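Local coordinates for protein beta-glucanase (Bacteroides thetaiotaomicron, PDB 6EUG) that probably hydrolyses glycosidic bonds as a beta-1,3-galactosidase, this chain being the family 43 glycoside hydrolase part of a longer protein, with glucoimidazole bound in its pocket, at residues His101-Gly106 with Leu127-Lys132; Asp208-Arg213 with Ser230-Leu235. All coordinates share one frame; numbering follows the deposited sequence. Where two conformers were deposited one is given.

Contact 1 of 2, residues His101-Gly106 with Leu127-Lys132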
loop_
_atom_site.group_PDB
_atom_site.type_symbol
_atom_site.label_atom_id
_atom_site.label_comp_id
_atom_site.label_asym_id
_atom_site.label_seq_id
_atom_site.Cartn_x
_atom_site.Cartn_y
_atom_site.Cartn_z
ATOM N N HIS A 101 -14.533 10.855 16.704
ATOM C CA HIS A 101 -13.797 11.290 15.484
ATOM C C HIS A 101 -13.355 10.063 14.676
ATOM O O HIS A 101 -13.046 9.006 15.262
ATOM C CB HIS A 101 -12.578 12.123 15.865
ATOM C CG HIS A 101 -11.993 12.904 14.730
ATOM N ND1 HIS A 101 -11.056 12.380 13.868
ATOM C CD2 HIS A 101 -12.199 14.186 14.330
ATOM C CE1 HIS A 101 -10.726 13.297 12.971
ATOM N NE2 HIS A 101 -11.392 14.409 13.240
ATOM N N ASP A 102 -13.290 10.200 13.355
ATOM C CA ASP A 102 -12.912 9.069 12.489
ATOM C C ASP A 102 -11.540 8.498 12.897
ATOM O O ASP A 102 -11.350 7.279 12.843
ATOM C CB ASP A 102 -12.848 9.482 10.985
ATOM C CG ASP A 102 -14.222 9.584 10.304
ATOM O OD1 ASP A 102 -15.284 9.399 10.972
ATOM O OD2 ASP A 102 -14.227 9.871 9.054
ATOM N N ILE A 103 -10.585 9.351 13.276
ATOM C CA ILE A 103 -9.248 8.867 13.722
ATOM C C ILE A 103 -9.010 8.936 15.236
ATOM O O ILE A 103 -7.862 9.056 15.709
ATOM C CB ILE A 103 -8.076 9.481 12.915
ATOM C CG1 ILE A 103 -8.010 11.003 13.012
ATOM C CG2 ILE A 103 -8.176 9.039 11.454
ATOM C CD1 ILE A 103 -6.658 11.567 12.599
ATOM N N GLU A 104 -10.087 8.821 16.010
ATOM C CA GLU A 104 -9.974 8.779 17.471
ATOM C C GLU A 104 -9.099 7.618 17.931
ATOM O O GLU A 104 -9.070 6.538 17.280
ATOM C CB GLU A 104 -11.353 8.725 18.130
ATOM C CG GLU A 104 -12.148 7.454 17.971
ATOM C CD GLU A 104 -13.502 7.579 18.645
ATOM O OE1 GLU A 104 -14.490 7.254 17.941
ATOM O OE2 GLU A 104 -13.556 8.051 19.840
ATOM N N LYS A 105 -8.382 7.834 19.037
ATOM C CA LYS A 105 -7.545 6.773 19.620
ATOM C C LYS A 105 -8.380 5.492 19.792
ATOM O O LYS A 105 -9.526 5.533 20.302
ATOM C CB LYS A 105 -6.930 7.189 20.967
ATOM C CG LYS A 105 -5.767 6.309 21.419
ATOM C CD LYS A 105 -5.330 6.613 22.831
ATOM C CE LYS A 105 -4.654 5.401 23.470
ATOM N NZ LYS A 105 -3.207 5.601 23.372
ATOM N N GLY A 106 -7.797 4.376 19.368
ATOM C CA GLY A 106 -8.492 3.095 19.249
ATOM C C GLY A 106 -8.771 2.682 17.816
ATOM O O GLY A 106 -9.025 1.498 17.562
ATOM N N LEU A 127 -4.042 6.681 3.791
ATOM C CA LEU A 127 -3.808 5.503 4.636
ATOM C C LEU A 127 -5.064 4.630 4.720
ATOM O O LEU A 127 -6.160 5.103 4.431
ATOM C CB LEU A 127 -3.311 5.945 6.015
ATOM C CG LEU A 127 -4.305 6.815 6.788
ATOM C CD1 LEU A 127 -4.322 6.405 8.243
ATOM C CD2 LEU A 127 -4.027 8.308 6.668
ATOM N N HIS A 128 -4.888 3.371 5.149
ATOM C CA HIS A 128 -5.980 2.442 5.470
ATOM C C HIS A 128 -6.472 2.734 6.876
ATOM O O HIS A 128 -5.695 2.709 7.796
ATOM C CB HIS A 128 -5.421 1.009 5.349
ATOM C CG HIS A 128 -6.353 -0.097 5.781
ATOM N ND1 HIS A 128 -5.893 -1.378 6.023
ATOM C CD2 HIS A 128 -7.694 -0.127 6.008
ATOM C CE1 HIS A 128 -6.905 -2.135 6.414
ATOM N NE2 HIS A 128 -8.009 -1.405 6.405
ATOM N N LEU A 129 -7.770 3.058 7.001
ATOM C CA LEU A 129 -8.424 3.324 8.276
ATOM C C LEU A 129 -9.521 2.294 8.572
ATOM O O LEU A 129 -10.329 1.989 7.700
ATOM C CB LEU A 129 -9.069 4.726 8.267
ATOM C CG LEU A 129 -9.827 5.159 9.544
ATOM C CD1 LEU A 129 -8.886 5.323 10.734
ATOM C CD2 LEU A 129 -10.565 6.463 9.291
ATOM N N GLU A 130 -9.559 1.786 9.817
ATOM C CA GLU A 130 -10.708 1.085 10.353
ATOM C C GLU A 130 -11.149 1.821 11.637
ATOM O O GLU A 130 -10.329 2.136 12.523
ATOM C CB GLU A 130 -10.396 -0.386 10.661
ATOM C CG GLU A 130 -9.847 -1.215 9.491
ATOM C CD GLU A 130 -10.840 -1.582 8.403
ATOM O OE1 GLU A 130 -12.067 -1.431 8.620
ATOM O OE2 GLU A 130 -10.395 -2.087 7.327
ATOM N N LEU A 131 -12.447 2.122 11.695
ATOM C CA LEU A 131 -13.028 2.882 12.789
ATOM C C LEU A 131 -12.939 2.117 14.118
ATOM O O LEU A 131 -13.017 0.884 14.146
ATOM C CB LEU A 131 -14.482 3.253 12.478
ATOM C CG LEU A 131 -14.779 4.071 11.213
ATOM C CD1 LEU A 131 -16.284 4.220 10.979
ATOM C CD2 LEU A 131 -14.122 5.438 11.289
ATOM N N LYS A 132 -12.707 2.866 15.191
ATOM C CA LYS A 132 -12.625 2.323 16.550
ATOM C C LYS A 132 -13.779 1.401 16.839
ATOM O O LYS A 132 -14.940 1.742 16.594
ATOM C CB LYS A 132 -12.621 3.485 17.577
ATOM C CG LYS A 132 -12.672 3.051 19.047
ATOM C CD LYS A 132 -12.703 4.210 20.039
ATOM C CE LYS A 132 -12.699 3.684 21.486
ATOM N NZ LYS A 132 -12.955 4.766 22.472
HETATM O O HOH W 1 -12.499 5.742 14.829
HETATM O O HOH W 2 -11.077 7.461 21.549
#

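Contact 2 of 2, residues Asp208-Arg213 with Ser230-Leu235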
loop_
_atom_site.group_PDB
_atom_site.type_symbol
_atom_site.label_atom_id
_atom_site.label_comp_id
_atom_site.label_asym_id
_atom_site.label_seq_id
_atom_site.Cartn_x
_atom_site.Cartn_y
_atom_site.Cartn_z
ATOM N N ASP A 208 -22.594 2.595 -1.564
ATOM C CA ASP A 208 -21.808 3.264 -0.509
ATOM C C ASP A 208 -20.303 3.323 -0.804
ATOM O O ASP A 208 -19.557 4.013 -0.091
ATOM C CB ASP A 208 -22.046 2.598 0.856
ATOM C CG ASP A 208 -23.475 2.726 1.337
ATOM O OD1 ASP A 208 -24.199 3.697 0.986
ATOM O OD2 ASP A 208 -23.882 1.826 2.095
ATOM N N GLY A 209 -19.874 2.665 -1.875
ATOM C CA GLY A 209 -18.457 2.686 -2.275
ATOM C C GLY A 209 -17.678 1.385 -2.100
ATOM O O GLY A 209 -17.978 0.536 -1.258
ATOM N N GLN A 210 -16.625 1.270 -2.892
ATOM C CA GLN A 210 -15.784 0.072 -2.921
ATOM C C GLN A 210 -14.870 0.023 -1.695
ATOM O O GLN A 210 -14.395 1.076 -1.213
ATOM C CB GLN A 210 -14.958 0.040 -4.216
ATOM C CG GLN A 210 -15.826 0.038 -5.482
ATOM C CD GLN A 210 -16.730 -1.169 -5.569
ATOM O OE1 GLN A 210 -16.251 -2.309 -5.491
ATOM N NE2 GLN A 210 -18.067 -0.931 -5.733
ATOM N N MET A 211 -14.650 -1.194 -1.192
ATOM C CA MET A 211 -13.829 -1.413 -0.010
ATOM C C MET A 211 -12.372 -1.129 -0.304
ATOM O O MET A 211 -11.923 -1.332 -1.413
ATOM C CB MET A 211 -13.969 -2.856 0.502
ATOM C CG MET A 211 -15.378 -3.227 0.989
ATOM S SD MET A 211 -15.594 -4.975 1.349
ATOM C CE MET A 211 -14.537 -5.182 2.788
ATOM N N SER A 212 -11.661 -0.598 0.697
ATOM C CA SER A 212 -10.205 -0.328 0.584
ATOM C C SER A 212 -9.516 -0.754 1.843
ATOM O O SER A 212 -9.821 -0.199 2.903
ATOM C CB SER A 212 -9.971 1.198 0.336
ATOM O OG SER A 212 -8.596 1.505 0.102
ATOM N N ARG A 213 -8.613 -1.750 1.747
ATOM C CA ARG A 213 -7.787 -2.183 2.862
ATOM C C ARG A 213 -6.296 -1.905 2.557
ATOM O O ARG A 213 -5.915 -0.726 2.536
ATOM C CB ARG A 213 -8.136 -3.616 3.335
ATOM C CG ARG A 213 -9.555 -3.746 3.870
ATOM C CD ARG A 213 -9.619 -4.806 4.973
ATOM N NE ARG A 213 -10.961 -5.086 5.502
ATOM C CZ ARG A 213 -11.769 -6.058 5.067
ATOM N NH1 ARG A 213 -11.433 -6.832 4.025
ATOM N NH2 ARG A 213 -12.951 -6.241 5.658
ATOM N N SER A 230 -6.559 -3.071 -2.239
ATOM C CA SER A 230 -7.248 -4.344 -2.157
ATOM C C SER A 230 -8.730 -4.063 -1.804
ATOM O O SER A 230 -9.032 -3.394 -0.816
ATOM C CB SER A 230 -6.583 -5.264 -1.123
ATOM O OG SER A 230 -5.208 -5.484 -1.428
ATOM N N SER A 231 -9.633 -4.576 -2.630
ATOM C CA SER A 231 -11.089 -4.281 -2.558
ATOM C C SER A 231 -11.944 -5.569 -2.570
ATOM O O SER A 231 -11.405 -6.672 -2.605
ATOM C CB SER A 231 -11.486 -3.402 -3.760
ATOM O OG SER A 231 -12.755 -2.760 -3.593
ATOM N N GLU A 232 -13.279 -5.438 -2.542
ATOM C CA GLU A 232 -14.166 -6.592 -2.668
ATOM C C GLU A 232 -13.804 -7.728 -1.652
ATOM O O GLU A 232 -13.513 -8.874 -2.030
ATOM C CB GLU A 232 -14.128 -7.096 -4.129
ATOM C CG GLU A 232 -14.411 -6.043 -5.193
ATOM C CD GLU A 232 -14.291 -6.503 -6.643
ATOM O OE1 GLU A 232 -14.491 -7.732 -6.957
ATOM O OE2 GLU A 232 -13.930 -5.632 -7.510
ATOM N N ASP A 233 -13.812 -7.397 -0.363
ATOM C CA ASP A 233 -13.478 -8.351 0.718
ATOM C C ASP A 233 -12.032 -8.896 0.521
ATOM O O ASP A 233 -11.778 -10.093 0.753
ATOM C CB ASP A 233 -14.506 -9.507 0.866
ATOM C CG ASP A 233 -15.846 -9.071 1.516
ATOM O OD1 ASP A 233 -16.018 -7.949 1.958
ATOM O OD2 ASP A 233 -16.795 -9.862 1.562
ATOM N N ASN A 234 -11.132 -8.005 0.051
ATOM C CA ASN A 234 -9.711 -8.307 -0.253
ATOM C C ASN A 234 -9.502 -9.177 -1.524
ATOM O O ASN A 234 -8.365 -9.485 -1.878
ATOM C CB ASN A 234 -8.979 -8.985 0.946
ATOM C CG ASN A 234 -8.817 -8.083 2.163
ATOM O OD1 ASN A 234 -9.068 -6.883 2.123
ATOM N ND2 ASN A 234 -8.436 -8.690 3.277
ATOM N N LEU A 235 -10.569 -9.555 -2.215
ATOM C CA LEU A 235 -10.468 -10.514 -3.322
ATOM C C LEU A 235 -9.891 -9.932 -4.637
ATOM O O LEU A 235 -9.406 -10.684 -5.468
ATOM C CB LEU A 235 -11.825 -11.175 -3.603
ATOM C CG LEU A 235 -12.405 -12.036 -2.466
ATOM C CD1 LEU A 235 -13.906 -12.239 -2.556
ATOM C CD2 LEU A 235 -11.705 -13.367 -2.403
HETATM O O HOH W 3 -15.697 -3.469 -2.801
#

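Contact 1 of 2, residues His101-Gly106 with Leu127-Lys132
Leu129 and Leu131 provide the apolar part of this contact, touching the turn at Asp102 and Ile103. Leu129 CG is anti to its own backbone N (chi1 179°), and the methyl-bearing end reaches the turn. There CD1 meets Ile103 CG2 at 3.9 Å, the two side chains crossing at about a right angle. Leu131 lies alongside Asp102, pointing the same way, and its CD2 is 3.7 Å from Asp102 O.

The polar part runs through two waters. Water 1 lies 2.8 Å from Asp102 O and accepts from Lys132 N at 2.9 Å, bridging the two backbones. Water 2 donates to Lys105 O and to Glu104 OE2, and takes a weak bond from Lys132 NZ at 3.4 Å. Glu104 OE2 stays 4.3 Å from Lys132 NZ, too far for a salt bridge, and is also bonded to Gly100 N. The extended Lys132 chain crosses Glu104 at about a right angle, with Lys132 CD 3.7 Å from Glu104 CD.

The type I turn from His101 to Glu104 is braced from within: Ile103 N donates to His101 ND1 at 3.1 Å. The loop entering the blade of strands 108-117, 122-130, 140-146 and 154-159, one of five in the propeller, thus packs on the end of its second strand and the residues that follow. Ile103 also touches Met109 and Phe155 of its outer strands, and Asp102 OD2 bonds Ser158 OG.

Contact 2 of 2, residues Asp208-Arg213 with Ser230-Leu235
Met211 and Ser231 form the tight part of this buried contact. Ser231 OG donates to Met211 O at 2.7 Å, in the carbonyl plane and on a lone pair. The hydroxyl is placed there by a chi1 of -164°, which turns it away from the Ser231 backbone N. Next to it, Arg213 N donates to Ser230 O at 3.1 Å. Two bonds therefore tie the 208-213 loop to the end of strand 225-231. The end of Met211 is closely packed too. Its SD lies 3.1 Å from Asp233 OD1, which also touches the CE methyl, and SD takes a weak bond from Asp233 N at 3.5 Å. Asp233 OD2 makes a salt bridge to Arg204. Water 3 is held in this interior by Gln210 OE1, Met211 N and Ser231 OG, while Gln210 OE1 is also bonded to Gln238.

The looser, partly exposed side belongs to Arg213 and Asn234. Arg213 NH1 donates to Asn234 OD1 at 3.0 Å. The oxygen lies in the guanidinium plane, but the donor sits well above the amide carbonyl plane, 64° out of it. Arg213 NH2 also bonds Tyr136 O.

The 230-235 segment closes a beta hairpin: a type I' turn from Glu232 to Leu235 joins antiparallel strands 225-231 and 236-242. This sheet is one blade of the five-bladed beta-propeller of family 43. Ser230 also pairs through its backbone with Asp214, which lines the glucoimidazole pocket.

Both contacts fix a loop against the end of the second strand of a four-stranded antiparallel blade, but in successive blades. Contact 1 is farther from the chain centre and only partly buried; a long lysine covers its exposed side, and waters link the two segments. Contact 2 is buried. Contact 1 rests on leucine and lysine carbons with water bridges, contact 2 on direct backbone and side-chain hydrogen bonds plus methionine packing. The two meet where His128 packs on the Arg213 carbonyl, and Glu130 OE2 makes a long, weak ion pair with Arg213 NE. Asn234 of contact 2 lies about 6 Å from glucoimidazole, Leu129 of contact 1 about 12 Å, both measured from the side chain.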